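Local coordinates for gram-negative insecticidal protein (PDB 6FBM) that is toxic to insects and, as a member of the MACPF family with an additional beta-tripod region, probably acts by forming pores in membranes, at residues A263-L266 / L267-T271; P243-T246 / D247-L250; M204-K207 / A208-E212; N26-A30 / S31-L35. One frame throughout, in Å; residues are numbered along the deposited sequence.

All four contacts are local, between neighbouring residues of one chain: two helix ends, one helix start and a loop. Along the sequence they run contact 4, contact 3, contact 2, contact 1. Contacts 1, 2 and 3 belong to the MACPF region, and contact 2 sits between the other two, its centre about 14 Å from each. They touch in series along three helices: helix 198-209 (contact 3) packs on helix 246-250 (contact 2) through L209 and V210, and P243 meets Y269 at the end of helix 255-269 (contact 1). In contact 4, P32 packs on T271 of strand 271-274, which belongs to the same antiparallel sheet as strands 21-23 and 35-39 flanking its loop.

Contact 1: A263-L266 / L267-T271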
ATOM      1  N   ALA A 263     -10.318   6.567  18.743  1.00 19.52           N
ATOM      2  CA  ALA A 263     -11.746   6.842  18.511  1.00 20.79           C
ATOM      3  C   ALA A 263     -12.137   6.856  17.046  1.00 21.85           C
ATOM      4  O   ALA A 263     -13.161   6.258  16.685  1.00 21.41           O
ATOM      5  CB  ALA A 263     -12.170   8.141  19.165  1.00 20.27           C
ATOM      6  N   GLU A 264     -11.356   7.525  16.197  1.00 23.90           N
ATOM      7  CA  GLU A 264     -11.645   7.540  14.752  1.00 26.79           C
ATOM      8  C   GLU A 264     -11.303   6.193  14.067  1.00 24.77           C
ATOM      9  O   GLU A 264     -11.817   5.904  13.005  1.00 26.97           O
ATOM     10  CB  GLU A 264     -10.980   8.744  14.055  1.00 30.85           C
ATOM     11  CG  GLU A 264      -9.462   8.630  13.836  1.00 36.94           C
ATOM     12  CD  GLU A 264      -8.767   9.944  13.439  1.00 43.07           C
ATOM     13  OE1 GLU A 264      -7.575  10.116  13.824  1.00 43.40           O
ATOM     14  OE2 GLU A 264      -9.414  10.786  12.755  1.00 46.61           O
ATOM     15  N   SER A 265     -10.453   5.374  14.681  1.00 21.71           N
ATOM     16  CA  SER A 265     -10.144   4.044  14.170  1.00 20.77           C
ATOM     17  C   SER A 265     -11.259   3.001  14.381  1.00 20.16           C
ATOM     18  O   SER A 265     -11.195   1.915  13.821  1.00 22.86           O
ATOM     19  CB  SER A 265      -8.873   3.484  14.833  1.00 21.58           C
ATOM     20  OG  SER A 265      -9.147   2.803  16.074  1.00 21.58           O
ATOM     21  N   LEU A 266     -12.257   3.291  15.211  1.00 18.11           N
ATOM     22  CA  LEU A 266     -13.163   2.247  15.682  1.00 16.29           C
ATOM     23  C   LEU A 266     -13.869   1.489  14.590  1.00 15.42           C
ATOM     24  O   LEU A 266     -14.029   0.275  14.687  1.00 15.21           O
ATOM     25  CB  LEU A 266     -14.183   2.806  16.670  1.00 16.16           C
ATOM     26  CG  LEU A 266     -13.554   3.262  17.975  1.00 16.34           C
ATOM     27  CD1 LEU A 266     -14.628   3.904  18.806  1.00 16.35           C
ATOM     28  CD2 LEU A 266     -12.878   2.113  18.682  1.00 16.11           C
ATOM     29  N   LEU A 267     -14.233   2.179  13.506  1.00 15.15           N
ATOM     30  CA  LEU A 267     -14.916   1.494  12.420  1.00 15.29           C
ATOM     31  C   LEU A 267     -14.122   0.381  11.788  1.00 15.34           C
ATOM     32  O   LEU A 267     -14.682  -0.615  11.333  1.00 17.84           O
ATOM     33  CB  LEU A 267     -15.406   2.465  11.362  1.00 15.64           C
ATOM     34  CG  LEU A 267     -16.516   1.924  10.400  1.00 15.75           C
ATOM     35  CD1 LEU A 267     -17.734   1.334  11.102  1.00 14.49           C
ATOM     36  CD2 LEU A 267     -16.936   3.052   9.475  1.00 16.25           C
ATOM     37  N   ASP A 268     -12.825   0.529  11.759  1.00 15.04           N
ATOM     38  CA  ASP A 268     -11.937  -0.438  11.122  1.00 15.04           C
ATOM     39  C   ASP A 268     -11.498  -1.508  12.112  1.00 15.05           C
ATOM     40  O   ASP A 268     -11.016  -2.572  11.714  1.00 15.85           O
ATOM     41  CB  ASP A 268     -10.696   0.248  10.529  1.00 14.90           C
ATOM     42  CG  ASP A 268     -11.035   1.439   9.623  1.00 15.18           C
ATOM     43  OD1 ASP A 268     -11.791   1.196   8.698  1.00 15.34           O
ATOM     44  OD2 ASP A 268     -10.583   2.590   9.815  1.00 14.65           O
ATOM     45  N   TYR A 269     -11.645  -1.245  13.405  1.00 15.58           N
ATOM     46  CA  TYR A 269     -11.195  -2.178  14.424  1.00 15.33           C
ATOM     47  C   TYR A 269     -12.284  -2.594  15.389  1.00 14.31           C
ATOM     48  O   TYR A 269     -11.977  -3.026  16.490  1.00 14.30           O
ATOM     49  CB  TYR A 269     -10.073  -1.524  15.213  1.00 15.54           C
ATOM     50  CG  TYR A 269      -8.838  -1.308  14.412  1.00 16.98           C
ATOM     51  CD1 TYR A 269      -7.892  -2.322  14.316  1.00 17.02           C
ATOM     52  CD2 TYR A 269      -8.594  -0.101  13.758  1.00 17.66           C
ATOM     53  CE1 TYR A 269      -6.717  -2.132  13.628  1.00 17.48           C
ATOM     54  CE2 TYR A 269      -7.425   0.089  13.042  1.00 17.51           C
ATOM     55  CZ  TYR A 269      -6.481  -0.921  12.998  1.00 18.07           C
ATOM     56  OH  TYR A 269      -5.292  -0.744  12.321  1.00 19.15           O
ATOM     57  N   ALA A 270     -13.549  -2.436  14.998  1.00 13.70           N
ATOM     58  CA  ALA A 270     -14.664  -2.708  15.897  1.00 13.93           C
ATOM     59  C   ALA A 270     -14.741  -4.178  16.264  1.00 13.26           C
ATOM     60  O   ALA A 270     -14.504  -5.028  15.419  1.00 12.51           O
ATOM     61  CB  ALA A 270     -15.970  -2.263  15.276  1.00 14.09           C
ATOM     62  N   THR A 271     -15.022  -4.437  17.537  1.00 12.57           N
ATOM     63  CA  THR A 271     -15.296  -5.781  18.038  1.00 12.64           C
ATOM     64  C   THR A 271     -16.413  -5.719  19.053  1.00 12.48           C
ATOM     65  O   THR A 271     -16.853  -4.654  19.435  1.00 11.80           O
ATOM     66  CB  THR A 271     -14.091  -6.441  18.738  1.00 12.80           C
ATOM     67  OG1 THR A 271     -13.792  -5.723  19.944  1.00 12.85           O
ATOM     68  CG2 THR A 271     -12.859  -6.422  17.834  1.00 13.50           C
TER
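S265 and Y269 meet near the C-terminal end of helix 255-269, and the backbone bonds there already depart from regular alpha-helical spacing. Two of them span three residues: D268 N donates to S265 O at 3.0 Å, and Y269 N donates to L266 O at 3.1 Å. Neither is straight, the N-H...O angle at S265 being 141°, and both donors stand above the plane of the carbonyl they use. A further, weak bond joins Y269 N to S265 O, which therefore receives two N-H groups. L267 N and D268 N lack the usual bond to the residue four back, and the helix kinks there.

Side-chain packing follows the same pair. The tyrosine ring presents its edge to the S265 carbonyl, with CD2 3.3 Å from S265 O, while S265 CB lies 3.8 Å from Y269 CD2. With Y269 CG anti to its carbonyl carbon (chi1 -67°), the ring folds back along the helix. The serine hydroxyl is engaged elsewhere, with W262 O and K242 N.

The charged partner lies outside the two segments: D268 OD1 forms a salt bridge with R55. D268 also packs on L47 of a second subunit, and L266 and L267 rest on strand 120-134. Such a weakly bonded, kinked last turn is a 3-10-like ending of an alpha-helix, here passing the chain from helix 255-269 to strand 271-274 of the antiparallel sheet.

Contact 2: P243-T246 / D247-L250; sequences PGMT and DRIL
M245 and I249 are joined across the opening turn of helix 246-250, a short helix of the MACPF region that follows a loop from strand 232-239. Its compact side is built on two alpha-helical backbone bonds. I249 N reaches M245 O at 3.1 Å, and L250 N reaches T246 O at 2.8 Å with an N-H...O angle of 152°. Isoleucine also lays its side chain against the carbonyl that grips its own amide: CG1 is 3.4 Å from M245 O, placed there by a chi1 of -66° that sets CG1 beside the backbone N. The apolar approach is looser, M245 CB to I249 CD1 being 4.2 Å. Beneath this side, T246 and I249 rest on L236 of strand 232-239, while I249 also touches A258 of helix 255-269.

The other side is more open. G244, with positive phi, turns the loop into the helix at an exposed position, and D247 projects toward solvent, where OD1 has a weak hydrogen bond to H251. R248 is partly exposed; its side chain lies alongside that of M245 and points the same way. Bends at chi2 and chi3 curl the methionine back toward the guanidinium group, whose NH2 also forms a weak hydrogen bond with Q261. The methyl CE of M245 lies over one face of that group, 3.7 Å from R248 NH2.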
ATOM      1  N   PRO A 243      -4.993  -1.308  18.053  1.00 26.36           N
ATOM      2  CA  PRO A 243      -4.238  -1.838  19.183  1.00 24.82           C
ATOM      3  C   PRO A 243      -3.007  -0.997  19.498  1.00 22.91           C
ATOM      4  O   PRO A 243      -2.558  -0.213  18.673  1.00 22.34           O
ATOM      5  CB  PRO A 243      -3.845  -3.246  18.712  1.00 26.24           C
ATOM      6  CG  PRO A 243      -3.743  -3.132  17.228  1.00 26.89           C
ATOM      7  CD  PRO A 243      -4.742  -2.072  16.816  1.00 27.40           C
ATOM      8  N   GLY A 244      -2.494  -1.155  20.711  1.00 21.96           N
ATOM      9  CA  GLY A 244      -1.283  -0.478  21.155  1.00 19.89           C
ATOM     10  C   GLY A 244      -1.419   1.016  21.349  1.00 19.10           C
ATOM     11  O   GLY A 244      -0.427   1.746  21.297  1.00 18.29           O
ATOM     12  N   MET A 245      -2.642   1.480  21.607  1.00 18.89           N
ATOM     13  CA  MET A 245      -2.874   2.900  21.846  1.00 19.28           C
ATOM     14  C   MET A 245      -2.972   3.246  23.311  1.00 19.83           C
ATOM     15  O   MET A 245      -2.872   4.411  23.653  1.00 19.94           O
ATOM     16  CB  MET A 245      -4.138   3.352  21.138  1.00 18.87           C
ATOM     17  CG  MET A 245      -4.100   3.129  19.639  1.00 19.33           C
ATOM     18  SD  MET A 245      -2.769   4.091  18.876  1.00 20.65           S
ATOM     19  CE  MET A 245      -3.567   5.655  18.766  1.00 19.79           C
ATOM     20  N   THR A 246      -3.161   2.266  24.187  1.00 20.98           N
ATOM     21  CA  THR A 246      -3.518   2.608  25.539  1.00 21.96           C
ATOM     22  C   THR A 246      -2.347   3.205  26.291  1.00 24.38           C
ATOM     23  O   THR A 246      -2.559   4.103  27.102  1.00 24.54           O
ATOM     24  CB  THR A 246      -4.128   1.432  26.301  1.00 20.72           C
ATOM     25  OG1 THR A 246      -3.203   0.368  26.350  1.00 21.16           O
ATOM     26  CG2 THR A 246      -5.416   0.958  25.610  1.00 20.25           C
ATOM     27  N   ASP A 247      -1.124   2.743  26.016  1.00 27.33           N
ATOM     28  CA  ASP A 247       0.074   3.308  26.663  1.00 30.27           C
ATOM     29  C   ASP A 247       0.242   4.801  26.378  1.00 31.34           C
ATOM     30  O   ASP A 247       0.473   5.586  27.302  1.00 30.80           O
ATOM     31  CB  ASP A 247       1.356   2.512  26.376  1.00 32.48           C
ATOM     32  CG  ASP A 247       1.692   1.528  27.536  1.00 38.14           C
ATOM     33  OD1 ASP A 247       1.933   2.021  28.664  1.00 46.19           O
ATOM     34  OD2 ASP A 247       1.685   0.276  27.376  1.00 34.39           O
ATOM     35  N   ARG A 248       0.071   5.204  25.127  1.00 31.67           N
ATOM     36  CA  ARG A 248       0.112   6.639  24.790  1.00 33.58           C
ATOM     37  C   ARG A 248      -1.050   7.443  25.412  1.00 31.88           C
ATOM     38  O   ARG A 248      -0.848   8.597  25.812  1.00 30.16           O
ATOM     39  CB  ARG A 248       0.123   6.849  23.264  1.00 36.69           C
ATOM     40  CG  ARG A 248       1.478   7.093  22.599  1.00 40.64           C
ATOM     41  CD  ARG A 248       1.283   7.923  21.318  1.00 43.06           C
ATOM     42  NE  ARG A 248       0.927   7.091  20.150  1.00 44.71           N
ATOM     43  CZ  ARG A 248       0.155   7.460  19.124  1.00 45.87           C
ATOM     44  NH1 ARG A 248      -0.367   8.690  19.036  1.00 46.77           N
ATOM     45  NH2 ARG A 248      -0.043   6.589  18.132  1.00 45.61           N
ATOM     46  N   ILE A 249      -2.253   6.868  25.481  1.00 30.36           N
ATOM     47  CA  ILE A 249      -3.389   7.593  26.073  1.00 28.28           C
ATOM     48  C   ILE A 249      -3.148   7.755  27.563  1.00 27.17           C
ATOM     49  O   ILE A 249      -3.399   8.792  28.119  1.00 32.17           O
ATOM     50  CB  ILE A 249      -4.744   6.874  25.832  1.00 27.25           C
ATOM     51  CG1 ILE A 249      -5.101   6.875  24.338  1.00 26.99           C
ATOM     52  CG2 ILE A 249      -5.870   7.568  26.579  1.00 26.57           C
ATOM     53  CD1 ILE A 249      -6.080   5.808  23.926  1.00 25.91           C
ATOM     54  N   LEU A 250      -2.632   6.730  28.201  1.00 25.78           N
ATOM     55  CA  LEU A 250      -2.466   6.739  29.641  1.00 26.71           C
ATOM     56  C   LEU A 250      -1.333   7.651  30.073  1.00 28.22           C
ATOM     57  O   LEU A 250      -1.525   8.526  30.892  1.00 28.53           O
ATOM     58  CB  LEU A 250      -2.263   5.314  30.138  1.00 24.99           C
ATOM     59  CG  LEU A 250      -2.249   5.092  31.626  1.00 25.50           C
ATOM     60  CD1 LEU A 250      -3.495   5.707  32.286  1.00 23.62           C
ATOM     61  CD2 LEU A 250      -2.175   3.587  31.905  1.00 25.69           C
TER

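Contact 3: M204-K207 / A208-E212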
ATOM      1  N   MET A 204     -13.415  12.412  36.055  1.00 24.46           N
ATOM      2  CA  MET A 204     -12.701  13.602  35.582  1.00 22.25           C
ATOM      3  C   MET A 204     -11.305  13.264  35.140  1.00 19.83           C
ATOM      4  O   MET A 204     -10.828  13.802  34.145  1.00 18.34           O
ATOM      5  CB  MET A 204     -12.696  14.704  36.663  1.00 23.95           C
ATOM      6  CG  MET A 204     -14.098  15.229  37.030  1.00 25.40           C
ATOM      7  SD  MET A 204     -15.149  15.621  35.597  1.00 28.55           S
ATOM      8  CE  MET A 204     -16.781  15.277  36.225  1.00 29.34           C
ATOM      9  N   SER A 205     -10.616  12.389  35.862  1.00 18.62           N
ATOM     10  CA  SER A 205      -9.260  12.020  35.473  1.00 17.91           C
ATOM     11  C   SER A 205      -9.296  11.364  34.096  1.00 18.23           C
ATOM     12  O   SER A 205      -8.526  11.750  33.199  1.00 16.92           O
ATOM     13  CB  SER A 205      -8.622  11.108  36.498  1.00 17.43           C
ATOM     14  OG  SER A 205      -7.290  10.818  36.129  1.00 16.89           O
ATOM     15  N   TYR A 206     -10.216  10.410  33.913  1.00 17.74           N
ATOM     16  CA  TYR A 206     -10.370   9.753  32.618  1.00 17.72           C
ATOM     17  C   TYR A 206     -10.692  10.792  31.547  1.00 17.68           C
ATOM     18  O   TYR A 206     -10.037  10.839  30.522  1.00 18.46           O
ATOM     19  CB  TYR A 206     -11.453   8.647  32.639  1.00 18.38           C
ATOM     20  CG  TYR A 206     -11.734   8.141  31.256  1.00 18.47           C
ATOM     21  CD1 TYR A 206     -10.854   7.270  30.620  1.00 17.99           C
ATOM     22  CD2 TYR A 206     -12.858   8.600  30.541  1.00 18.80           C
ATOM     23  CE1 TYR A 206     -11.104   6.850  29.326  1.00 17.93           C
ATOM     24  CE2 TYR A 206     -13.104   8.176  29.247  1.00 18.46           C
ATOM     25  CZ  TYR A 206     -12.228   7.318  28.652  1.00 17.90           C
ATOM     26  OH  TYR A 206     -12.475   6.922  27.382  1.00 19.53           O
ATOM     27  N   LYS A 207     -11.688  11.629  31.791  1.00 16.59           N
ATOM     28  CA  LYS A 207     -12.116  12.627  30.791  1.00 16.10           C
ATOM     29  C   LYS A 207     -11.058  13.647  30.419  1.00 15.62           C
ATOM     30  O   LYS A 207     -11.025  14.083  29.288  1.00 16.14           O
ATOM     31  CB  LYS A 207     -13.401  13.330  31.215  1.00 15.90           C
ATOM     32  CG  LYS A 207     -14.593  12.430  31.043  1.00 16.33           C
ATOM     33  CD  LYS A 207     -15.886  13.122  31.444  1.00 17.42           C
ATOM     34  CE  LYS A 207     -17.074  12.216  31.129  1.00 17.96           C
ATOM     35  NZ  LYS A 207     -18.281  12.716  31.845  1.00 19.08           N
ATOM     36  N   ALA A 208     -10.210  14.028  31.358  1.00 16.46           N
ATOM     37  CA  ALA A 208      -9.093  14.934  31.065  1.00 17.66           C
ATOM     38  C   ALA A 208      -8.036  14.231  30.241  1.00 17.95           C
ATOM     39  O   ALA A 208      -7.409  14.829  29.357  1.00 16.92           O
ATOM     40  CB  ALA A 208      -8.470  15.463  32.345  1.00 17.60           C
ATOM     41  N   LEU A 209      -7.851  12.954  30.527  1.00 18.37           N
ATOM     42  CA  LEU A 209      -6.856  12.143  29.856  1.00 17.68           C
ATOM     43  C   LEU A 209      -7.124  12.024  28.371  1.00 18.24           C
ATOM     44  O   LEU A 209      -6.229  12.194  27.557  1.00 19.59           O
ATOM     45  CB  LEU A 209      -6.852  10.759  30.496  1.00 16.95           C
ATOM     46  CG  LEU A 209      -5.701   9.867  30.298  1.00 16.35           C
ATOM     47  CD1 LEU A 209      -4.379  10.513  30.668  1.00 16.28           C
ATOM     48  CD2 LEU A 209      -5.928   8.662  31.208  1.00 16.59           C
ATOM     49  N   VAL A 210      -8.372  11.757  28.035  1.00 18.21           N
ATOM     50  CA  VAL A 210      -8.815  11.657  26.665  1.00 18.56           C
ATOM     51  C   VAL A 210      -9.257  12.972  26.049  1.00 18.28           C
ATOM     52  O   VAL A 210      -9.648  13.010  24.909  1.00 17.49           O
ATOM     53  CB  VAL A 210      -9.952  10.590  26.535  1.00 18.23           C
ATOM     54  CG1 VAL A 210      -9.504   9.262  27.144  1.00 18.89           C
ATOM     55  CG2 VAL A 210     -11.272  11.054  27.057  1.00 18.29           C
ATOM     56  N   GLY A 211      -9.234  14.043  26.809  1.00 20.15           N
ATOM     57  CA  GLY A 211      -9.511  15.378  26.279  1.00 20.93           C
ATOM     58  C   GLY A 211     -10.971  15.737  26.178  1.00 21.75           C
ATOM     59  O   GLY A 211     -11.300  16.753  25.575  1.00 22.68           O
ATOM     60  N   GLU A 212     -11.864  14.946  26.767  1.00 23.42           N
ATOM     61  CA  GLU A 212     -13.269  15.353  26.815  1.00 26.49           C
ATOM     62  C   GLU A 212     -13.483  16.561  27.729  1.00 26.57           C
ATOM     63  O   GLU A 212     -14.401  17.371  27.494  1.00 28.20           O
ATOM     64  CB  GLU A 212     -14.172  14.196  27.205  1.00 30.07           C
ATOM     65  CG  GLU A 212     -14.346  13.177  26.080  1.00 33.34           C
ATOM     66  CD  GLU A 212     -14.904  11.861  26.556  1.00 35.09           C
ATOM     67  OE1 GLU A 212     -15.680  11.879  27.556  1.00 36.94           O
ATOM     68  OE2 GLU A 212     -14.596  10.832  25.897  1.00 33.78           O
TER
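Y206 and V210 stand one helical turn apart, and the tyrosine ring swings along the helix to meet the valine. The CG of Y206 is anti to the backbone N (chi1 171°), which carries the ring in the direction of the later turn. Its CE1 comes within 3.6 Å of V210 CG1, and CZ is nearly as close to the same methyl; the approach is oblique. Behind them V210 N donates to Y206 O at 3.1 Å. F259 of helix 255-269 covers both side chains, and the Y206 hydroxyl bonds to E126.

The bonds A208 N to M204 O (2.9 Å) and L209 N to S205 O (3.0 Å) keep regular alpha-helical spacing up to the point where the helix unwinds. There G211 takes positive phi, and the bonds E212 N to K207 O at 2.8 Å and G211 N to A208 O fit a Schellman motif closing helix 198-209, though both are weak. In the sequence the helix falls between strands 179-187 and 232-239, as in pore-forming relatives, where a helical cluster so placed is thought to refold into membrane-spanning hairpins.

Across this turn K207 and E212 cross at an angle. The lysine is extended, and its CG lies 3.7 Å from E212 OE1, so the carboxylate meets the aliphatic stem. The charged ends stay apart, K207 NZ being 5.1 Å from E212 OE1; the ammonium instead forms a salt bridge with E203 and a cation-pi contact with F73. E212 OE2 lies near the carboxylate of E126, a proximity that could raise the proton affinity of either.

Contact 4: N26-A30 / S31-L35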
ATOM      1  N   ASN A  26     -16.617 -16.447  33.416  1.00 17.40           N
ATOM      2  CA  ASN A  26     -15.574 -16.182  34.413  1.00 17.77           C
ATOM      3  C   ASN A  26     -14.343 -15.519  33.826  1.00 18.26           C
ATOM      4  O   ASN A  26     -13.358 -15.380  34.528  1.00 18.32           O
ATOM      5  CB  ASN A  26     -15.201 -17.485  35.147  1.00 17.85           C
ATOM      6  CG  ASN A  26     -16.356 -18.030  35.969  1.00 17.75           C
ATOM      7  OD1 ASN A  26     -17.056 -17.273  36.609  1.00 18.73           O
ATOM      8  ND2 ASN A  26     -16.583 -19.337  35.918  1.00 18.81           N
ATOM      9  N   GLY A  27     -14.418 -15.070  32.570  1.00 17.82           N
ATOM     10  CA  GLY A  27     -13.259 -14.523  31.852  1.00 17.80           C
ATOM     11  C   GLY A  27     -13.207 -13.005  31.909  1.00 18.48           C
ATOM     12  O   GLY A  27     -13.353 -12.414  32.982  1.00 18.72           O
ATOM     13  N   LEU A  28     -12.993 -12.357  30.766  1.00 18.43           N
ATOM     14  CA  LEU A  28     -12.990 -10.892  30.731  1.00 18.73           C
ATOM     15  C   LEU A  28     -14.401 -10.374  30.501  1.00 18.40           C
ATOM     16  O   LEU A  28     -15.278 -11.120  30.082  1.00 18.66           O
ATOM     17  CB  LEU A  28     -12.061 -10.367  29.643  1.00 19.67           C
ATOM     18  CG  LEU A  28     -10.616 -10.881  29.641  1.00 20.80           C
ATOM     19  CD1 LEU A  28      -9.900 -10.218  28.476  1.00 20.56           C
ATOM     20  CD2 LEU A  28      -9.873 -10.634  30.965  1.00 21.50           C
ATOM     21  N   TYR A  29     -14.616  -9.101  30.810  1.00 18.00           N
ATOM     22  CA  TYR A  29     -15.891  -8.457  30.561  1.00 18.05           C
ATOM     23  C   TYR A  29     -15.966  -8.139  29.059  1.00 16.07           C
ATOM     24  O   TYR A  29     -15.113  -7.483  28.522  1.00 13.90           O
ATOM     25  CB  TYR A  29     -16.041  -7.182  31.396  1.00 19.71           C
ATOM     26  CG  TYR A  29     -17.302  -6.394  31.113  1.00 22.02           C
ATOM     27  CD1 TYR A  29     -18.478  -6.658  31.795  1.00 24.30           C
ATOM     28  CD2 TYR A  29     -17.315  -5.383  30.141  1.00 24.27           C
ATOM     29  CE1 TYR A  29     -19.637  -5.941  31.528  1.00 26.67           C
ATOM     30  CE2 TYR A  29     -18.470  -4.676  29.858  1.00 24.56           C
ATOM     31  CZ  TYR A  29     -19.625  -4.940  30.556  1.00 26.37           C
ATOM     32  OH  TYR A  29     -20.786  -4.233  30.300  1.00 26.45           O
ATOM     33  N   ALA A  30     -17.014  -8.649  28.423  1.00 15.79           N
ATOM     34  CA  ALA A  30     -17.368  -8.328  27.041  1.00 15.89           C
ATOM     35  C   ALA A  30     -16.154  -8.108  26.152  1.00 14.98           C
ATOM     36  O   ALA A  30     -15.889  -6.999  25.673  1.00 13.22           O
ATOM     37  CB  ALA A  30     -18.298  -7.127  26.991  1.00 15.50           C
ATOM     38  N   SER A  31     -15.412  -9.193  25.974  1.00 15.33           N
ATOM     39  CA  SER A  31     -14.236  -9.192  25.127  1.00 16.32           C
ATOM     40  C   SER A  31     -14.268 -10.423  24.235  1.00 16.66           C
ATOM     41  O   SER A  31     -14.688 -11.487  24.678  1.00 14.92           O
ATOM     42  CB  SER A  31     -12.968  -9.236  25.972  1.00 16.05           C
ATOM     43  OG  SER A  31     -11.858  -9.501  25.166  1.00 16.17           O
ATOM     44  N   PRO A  32     -13.770 -10.291  22.993  1.00 17.56           N
ATOM     45  CA  PRO A  32     -13.576 -11.467  22.135  1.00 18.81           C
ATOM     46  C   PRO A  32     -12.597 -12.484  22.703  1.00 19.16           C
ATOM     47  O   PRO A  32     -12.671 -13.650  22.358  1.00 17.72           O
ATOM     48  CB  PRO A  32     -13.002 -10.853  20.839  1.00 18.70           C
ATOM     49  CG  PRO A  32     -13.431  -9.426  20.863  1.00 17.79           C
ATOM     50  CD  PRO A  32     -13.419  -9.043  22.293  1.00 18.00           C
ATOM     51  N   GLU A  33     -11.685 -12.048  23.561  1.00 22.55           N
ATOM     52  CA  GLU A  33     -10.715 -12.953  24.165  1.00 25.46           C
ATOM     53  C   GLU A  33     -11.382 -14.029  25.012  1.00 22.58           C
ATOM     54  O   GLU A  33     -10.800 -15.087  25.188  1.00 22.98           O
ATOM     55  CB  GLU A  33      -9.699 -12.200  25.028  1.00 29.93           C
ATOM     56  CG  GLU A  33      -8.660 -11.338  24.304  1.00 33.72           C
ATOM     57  CD  GLU A  33      -7.576 -10.856  25.293  1.00 40.55           C
ATOM     58  OE1 GLU A  33      -7.520  -9.655  25.689  1.00 42.57           O
ATOM     59  OE2 GLU A  33      -6.774 -11.710  25.725  1.00 44.72           O
ATOM     60  N   SER A  34     -12.583 -13.785  25.522  1.00 20.98           N
ATOM     61  CA  SER A  34     -13.284 -14.780  26.316  1.00 21.32           C
ATOM     62  C   SER A  34     -14.369 -15.555  25.541  1.00 22.50           C
ATOM     63  O   SER A  34     -15.184 -16.281  26.168  1.00 20.92           O
ATOM     64  CB  SER A  34     -13.878 -14.126  27.554  1.00 21.64           C
ATOM     65  OG  SER A  34     -12.846 -13.732  28.418  1.00 22.55           O
ATOM     66  N   LEU A  35     -14.382 -15.420  24.208  1.00 21.68           N
ATOM     67  CA  LEU A  35     -15.192 -16.298  23.373  1.00 23.89           C
ATOM     68  C   LEU A  35     -14.588 -17.692  23.366  1.00 25.42           C
ATOM     69  O   LEU A  35     -13.398 -17.842  23.528  1.00 24.77           O
ATOM     70  CB  LEU A  35     -15.293 -15.784  21.938  1.00 23.83           C
ATOM     71  CG  LEU A  35     -15.928 -14.415  21.759  1.00 23.59           C
ATOM     72  CD1 LEU A  35     -15.639 -13.903  20.361  1.00 24.72           C
ATOM     73  CD2 LEU A  35     -17.406 -14.453  22.026  1.00 23.17           C
TER
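G27 and S34 bring the two halves of this loop together, their CA atoms 5.5 Å apart, as the chain reverses between strands 21-23 and 35-39. The reversal passes through A30, whose backbone falls in the left-handed region. Beyond it the backbone winds into a brief 3-10 turn, with S34 N bonded to S31 O at 3.2 Å and L35 N to P32 O at 3.1 Å.

The hydroxyl of S34 bridges the halves. It accepts the backbone N-H of L28, the L28 N to S34 OG distance being 2.7 Å and the N-H...O angle 170°, so the bond is short and nearly straight. The chi1 of S34, -69°, sets OG beside its own backbone N and facing the first segment, where it also lies 3.5 Å from G27 CA.

A second serine shapes the 3-10 turn itself. S31 OG accepts from E33 N at 3.0 Å, the bond that defines an ST turn. The hydroxyl of Y23 is hydrogen-bonded to both L28 O and S31 N.

L28 directs its side chain into the angle between the segments. Its CD1 touches the two polar side chains there, 3.9 Å from S31 OG and 3.7 Å from E33 OE1, with the leucine and the extended glutamate running crosswise. On another side L28 packs against A103 and V107 of helix 102-108. Y29 turns away from the second segment: its hydroxyl bonds to D274, and its ring makes a cation-pi contact with R125 and an edge-to-face contact with F101.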